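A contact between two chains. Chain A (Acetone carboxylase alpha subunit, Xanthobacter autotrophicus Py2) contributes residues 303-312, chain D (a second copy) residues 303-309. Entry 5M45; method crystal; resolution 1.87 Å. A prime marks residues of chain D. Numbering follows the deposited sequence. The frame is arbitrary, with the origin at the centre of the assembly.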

ATOM      1  N   VAL A 303      13.069 -13.091 -15.168  1.00 15.81           N
ATOM      2  CA  VAL A 303      12.217 -12.886 -14.015  1.00 16.13           C
ATOM      3  C   VAL A 303      13.079 -12.255 -12.886  1.00 17.22           C
ATOM      4  O   VAL A 303      13.738 -12.975 -12.113  1.00 16.28           O
ATOM      5  CB  VAL A 303      11.550 -14.187 -13.542  1.00 15.69           C
ATOM      6  CG1 VAL A 303      10.624 -13.936 -12.365  1.00 15.54           C
ATOM      7  CG2 VAL A 303      10.735 -14.823 -14.698  1.00 15.40           C
ATOM      8  N   ARG A 304      13.041 -10.925 -12.790  1.00 18.47           N
ATOM      9  CA  ARG A 304      13.906 -10.173 -11.874  1.00 20.74           C
ATOM     10  C   ARG A 304      13.180  -9.867 -10.589  1.00 20.79           C
ATOM     11  O   ARG A 304      12.738  -8.749 -10.377  1.00 21.43           O
ATOM     12  CB  ARG A 304      14.410  -8.873 -12.521  1.00 23.23           C
ATOM     13  CG  ARG A 304      15.378  -9.245 -13.586  1.00 26.90           C
ATOM     14  CD  ARG A 304      16.057  -8.172 -14.419  1.00 31.30           C
ATOM     15  NE  ARG A 304      16.547  -8.995 -15.541  1.00 35.74           N
ATOM     16  CZ  ARG A 304      17.143  -8.578 -16.666  1.00 38.12           C
ATOM     17  NH1 ARG A 304      17.450  -7.277 -16.831  1.00 38.81           N
ATOM     18  NH2 ARG A 304      17.453  -9.501 -17.613  1.00 37.44           N
ATOM     19  N   VAL A 305      13.041 -10.863  -9.737  1.00 19.95           N
ATOM     20  CA  VAL A 305      12.355 -10.661  -8.467  1.00 19.35           C
ATOM     21  C   VAL A 305      13.347 -10.206  -7.374  1.00 18.75           C
ATOM     22  O   VAL A 305      14.501 -10.548  -7.412  1.00 18.68           O
ATOM     23  CB  VAL A 305      11.547 -11.896  -8.030  1.00 19.61           C
ATOM     24  CG1 VAL A 305      10.318 -12.072  -8.921  1.00 19.76           C
ATOM     25  CG2 VAL A 305      12.387 -13.154  -7.964  1.00 19.48           C
ATOM     26  N   PRO A 306      12.881  -9.399  -6.409  1.00 18.58           N
ATOM     27  CA  PRO A 306      13.762  -8.770  -5.430  1.00 18.64           C
ATOM     28  C   PRO A 306      14.086  -9.615  -4.189  1.00 18.60           C
ATOM     29  O   PRO A 306      14.704  -9.082  -3.293  1.00 19.74           O
ATOM     30  CB  PRO A 306      12.952  -7.518  -5.036  1.00 18.34           C
ATOM     31  CG  PRO A 306      11.555  -7.982  -5.067  1.00 18.36           C
ATOM     32  CD  PRO A 306      11.493  -8.918  -6.246  1.00 18.47           C
ATOM     33  N   SER A 307      13.705 -10.884  -4.155  1.00 18.36           N
ATOM     34  CA  SER A 307      13.915 -11.784  -3.020  1.00 18.57           C
ATOM     35  C   SER A 307      14.507 -13.095  -3.551  1.00 18.09           C
ATOM     36  O   SER A 307      13.895 -13.740  -4.393  1.00 18.21           O
ATOM     37  CB  SER A 307      12.573 -12.033  -2.312  1.00 18.51           C
ATOM     38  OG  SER A 307      12.040 -10.827  -1.757  1.00 19.53           O
ATOM     39  N   ASP A 308      15.697 -13.475  -3.084  1.00 17.96           N
ATOM     40  CA  ASP A 308      16.384 -14.690  -3.600  1.00 17.47           C
ATOM     41  C   ASP A 308      15.679 -16.045  -3.282  1.00 16.95           C
ATOM     42  O   ASP A 308      15.824 -17.030  -4.032  1.00 16.64           O
ATOM     43  CB  ASP A 308      17.864 -14.733  -3.180  1.00 17.89           C
ATOM     44  CG  ASP A 308      18.076 -14.716  -1.638  1.00 18.51           C
ATOM     45  OD1 ASP A 308      17.109 -14.307  -0.857  1.00 18.54           O
ATOM     46  OD2 ASP A 308      19.220 -15.140  -1.256  1.00 18.68           O
ATOM     47  N   PHE A 309      14.876 -16.071  -2.213  1.00 16.10           N
ATOM     48  CA  PHE A 309      14.128 -17.279  -1.840  1.00 15.45           C
ATOM     49  C   PHE A 309      12.970 -17.589  -2.827  1.00 15.02           C
ATOM     50  O   PHE A 309      12.358 -18.663  -2.723  1.00 15.39           O
ATOM     51  CB  PHE A 309      13.654 -17.212  -0.376  1.00 15.25           C
ATOM     52  CG  PHE A 309      12.821 -15.994  -0.042  1.00 15.10           C
ATOM     53  CD1 PHE A 309      11.473 -15.929  -0.391  1.00 14.88           C
ATOM     54  CD2 PHE A 309      13.382 -14.912   0.639  1.00 15.18           C
ATOM     55  CE1 PHE A 309      10.706 -14.817  -0.106  1.00 14.80           C
ATOM     56  CE2 PHE A 309      12.600 -13.792   0.957  1.00 15.14           C
ATOM     57  CZ  PHE A 309      11.261 -13.739   0.558  1.00 14.96           C
ATOM     58  N   ALA A 310      12.660 -16.666  -3.754  1.00 14.56           N
ATOM     59  CA  ALA A 310      11.639 -16.853  -4.800  1.00 14.07           C
ATOM     60  C   ALA A 310      12.180 -17.341  -6.136  1.00 13.90           C
ATOM     61  O   ALA A 310      11.376 -17.618  -7.058  1.00 13.32           O
ATOM     62  CB  ALA A 310      10.855 -15.539  -5.020  1.00 13.99           C
ATOM     63  N   LYS A 311      13.510 -17.406  -6.284  1.00 13.94           N
ATOM     64  CA  LYS A 311      14.129 -17.769  -7.558  1.00 14.13           C
ATOM     65  C   LYS A 311      14.241 -19.270  -7.712  1.00 13.85           C
ATOM     66  O   LYS A 311      15.288 -19.860  -7.422  1.00 14.18           O
ATOM     67  CB  LYS A 311      15.501 -17.148  -7.744  1.00 14.76           C
ATOM     68  CG  LYS A 311      15.515 -15.657  -7.909  1.00 15.33           C
ATOM     69  CD  LYS A 311      15.070 -15.160  -9.283  1.00 15.74           C
ATOM     70  CE  LYS A 311      16.055 -15.488 -10.420  1.00 15.99           C
ATOM     71  NZ  LYS A 311      15.258 -15.374 -11.698  1.00 16.13           N
ATOM     72  N   LEU A 312      13.160 -19.876  -8.199  1.00 13.42           N
ATOM     73  CA  LEU A 312      13.124 -21.311  -8.502  1.00 13.31           C
ATOM     74  C   LEU A 312      11.970 -21.627  -9.435  1.00 12.94           C
ATOM     75  O   LEU A 312      10.963 -20.865  -9.504  1.00 12.86           O
ATOM     76  CB  LEU A 312      13.031 -22.172  -7.225  1.00 13.37           C
ATOM     77  CG  LEU A 312      11.700 -22.296  -6.470  1.00 13.33           C
ATOM     78  CD1 LEU A 312      11.662 -23.552  -5.618  1.00 13.45           C
ATOM     79  CD2 LEU A 312      11.405 -21.065  -5.623  1.00 13.38           C
TER
ATOM     80  N   VAL D 303      22.424  -5.953  -5.771  1.00 16.42           N
ATOM     81  CA  VAL D 303      21.266  -5.073  -5.742  1.00 16.92           C
ATOM     82  C   VAL D 303      20.235  -5.616  -6.771  1.00 18.15           C
ATOM     83  O   VAL D 303      20.288  -5.286  -7.957  1.00 17.64           O
ATOM     84  CB  VAL D 303      21.623  -3.608  -6.023  1.00 16.49           C
ATOM     85  CG1 VAL D 303      20.393  -2.708  -5.952  1.00 16.48           C
ATOM     86  CG2 VAL D 303      22.684  -3.103  -5.040  1.00 16.34           C
ATOM     87  N   ARG D 304      19.294  -6.431  -6.292  1.00 19.55           N
ATOM     88  CA  ARG D 304      18.338  -7.146  -7.136  1.00 21.87           C
ATOM     89  C   ARG D 304      17.038  -6.384  -7.208  1.00 21.74           C
ATOM     90  O   ARG D 304      16.060  -6.762  -6.616  1.00 22.43           O
ATOM     91  CB  ARG D 304      18.084  -8.556  -6.613  1.00 24.73           C
ATOM     92  CG  ARG D 304      19.351  -9.361  -6.835  1.00 28.19           C
ATOM     93  CD  ARG D 304      19.446 -10.784  -6.285  1.00 32.43           C
ATOM     94  NE  ARG D 304      19.577 -11.755  -7.402  1.00 38.01           N
ATOM     95  CZ  ARG D 304      18.844 -12.864  -7.581  1.00 41.18           C
ATOM     96  NH1 ARG D 304      17.963 -13.286  -6.648  1.00 41.11           N
ATOM     97  NH2 ARG D 304      19.037 -13.589  -8.705  1.00 41.30           N
ATOM     98  N   VAL D 305      17.024  -5.310  -7.983  1.00 21.64           N
ATOM     99  CA  VAL D 305      15.825  -4.520  -8.150  1.00 21.36           C
ATOM    100  C   VAL D 305      14.995  -5.059  -9.338  1.00 21.15           C
ATOM    101  O   VAL D 305      15.537  -5.610 -10.277  1.00 21.15           O
ATOM    102  CB  VAL D 305      16.119  -3.016  -8.297  1.00 21.45           C
ATOM    103  CG1 VAL D 305      16.586  -2.444  -6.951  1.00 21.44           C
ATOM    104  CG2 VAL D 305      17.101  -2.711  -9.425  1.00 21.06           C
ATOM    105  N   PRO D 306      13.656  -4.914  -9.279  1.00 21.14           N
ATOM    106  CA  PRO D 306      12.770  -5.511 -10.258  1.00 21.36           C
ATOM    107  C   PRO D 306      12.529  -4.687 -11.527  1.00 21.29           C
ATOM    108  O   PRO D 306      11.651  -5.071 -12.312  1.00 23.34           O
ATOM    109  CB  PRO D 306      11.472  -5.664  -9.459  1.00 21.38           C
ATOM    110  CG  PRO D 306      11.451  -4.468  -8.588  1.00 21.45           C
ATOM    111  CD  PRO D 306      12.893  -4.282  -8.184  1.00 21.47           C
ATOM    112  N   SER D 307      13.263  -3.582 -11.726  1.00 19.89           N
ATOM    113  CA  SER D 307      13.062  -2.683 -12.864  1.00 19.47           C
ATOM    114  C   SER D 307      14.421  -2.418 -13.518  1.00 18.49           C
ATOM    115  O   SER D 307      15.333  -1.938 -12.835  1.00 17.79           O
ATOM    116  CB  SER D 307      12.421  -1.391 -12.360  1.00 19.18           C
ATOM    117  OG  SER D 307      11.101  -1.634 -11.835  1.00 19.60           O
ATOM    118  N   ASP D 308      14.577  -2.729 -14.803  1.00 17.69           N
ATOM    119  CA  ASP D 308      15.902  -2.612 -15.465  1.00 17.63           C
ATOM    120  C   ASP D 308      16.422  -1.149 -15.645  1.00 16.95           C
ATOM    121  O   ASP D 308      17.618  -0.890 -15.692  1.00 16.73           O
ATOM    122  CB  ASP D 308      15.965  -3.397 -16.802  1.00 18.16           C
ATOM    123  CG  ASP D 308      14.889  -2.958 -17.817  1.00 18.57           C
ATOM    124  OD1 ASP D 308      13.879  -2.253 -17.436  1.00 18.97           O
ATOM    125  OD2 ASP D 308      15.032  -3.355 -19.010  1.00 18.62           O
ATOM    126  N   PHE D 309      15.498  -0.196 -15.689  1.00 16.48           N
ATOM    127  CA  PHE D 309      15.831   1.225 -15.801  1.00 15.96           C
ATOM    128  C   PHE D 309      16.474   1.798 -14.521  1.00 15.57           C
ATOM    129  O   PHE D 309      16.954   2.933 -14.557  1.00 15.89           O
ATOM    130  CB  PHE D 309      14.606   2.039 -16.264  1.00 15.99           C
ATOM    131  CG  PHE D 309      13.379   1.889 -15.400  1.00 15.80           C
ATOM    132  CD1 PHE D 309      13.272   2.579 -14.194  1.00 15.94           C
ATOM    133  CD2 PHE D 309      12.327   1.098 -15.785  1.00 15.87           C
ATOM    134  CE1 PHE D 309      12.145   2.462 -13.377  1.00 15.87           C
ATOM    135  CE2 PHE D 309      11.186   0.949 -14.973  1.00 16.00           C
ATOM    136  CZ  PHE D 309      11.105   1.635 -13.765  1.00 16.08           C
TER
HETATM  137  O   HOH W   1      16.549 -11.458  -5.197  1.00 35.61           O

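The two stretches are copies of one sequence, and their backbones meet in a nearly symmetric register: the CA atoms of Arg304 and Pro306′ lie 5.1 Å apart, and so do those of Pro306 and Arg304′. No direct hydrogen bond crosses between the stretches. At the centre are two CA-H...O contacts, from Pro306′ CA to Arg304 O (3.2 Å, angle at H 133°) and from Pro306 CA to Arg304′ O (3.3 Å, angle at H 136°). Both arginine carbonyl oxygens are buried here with no hydrogen-bond partner anywhere in the model; each has a CA-H...O contact from a proline. The prolines themselves match, each with phi/psi of -86/8° and a C-gamma endo pucker.

The symmetry breaks in the arginine side chains. Both CA-to-CB bonds point toward the opposing stretch, and both side chains begin alike, with chi1 at -70° (m) and chi2 t. They part at chi3. Arg304 continues t (-163°), with chi4 at 174°, and this extended chain brings NH1 no closer than 4.2 Å to Asp308′ CB; its NE is hydrogen-bonded to a residue close to the stretch. In Arg304′, chi3 lies between wells at 116° and chi4 is -130°. The bend places the guanidinium beside chain A, with Arg304′ NH1 3.6 Å from Lys311 CG and 3.7 Å from Asp308 CA, both at the guanidinium edge, near its plane. The covered areas follow: 110 Å² for Arg304′ against 69 Å² for Arg304.

In the bent position Arg304′ NH1 also meets water 1. The water accepts from Arg304′ NH1 at 2.7 Å and donates to Val305 O at 3.2 Å, so the guanidinium reaches a chain A carbonyl through the water.

Lys311 offers its aliphatic portion to Arg304′ while its charged end is engaged elsewhere. Chi1 to chi3 are all m (-68°, -76°, -69°) before chi4 turns t (161°), and this coiled path carries Lys311 NZ back to Val303 O, a hydrogen bond of 2.9 Å within chain A. The two positive groups thus lie near each other without direct contact: Lys311 NZ stays 5.1 Å from Arg304′ NH2, whereas Lys311 CG lies 3.6 Å from Arg304′ NH1.

Asp308 and Asp308′ both adopt chi1 p (59° and 58°), and neither forms a salt bridge with the facing arginine. The contact is made through carbon, Asp308 CB lying 3.8 Å from Arg304′ NH1, while OD2 of each aspartate is hydrogen-bonded elsewhere in the structure. The end of the Asp308 side chain leads away from the opposing stretch.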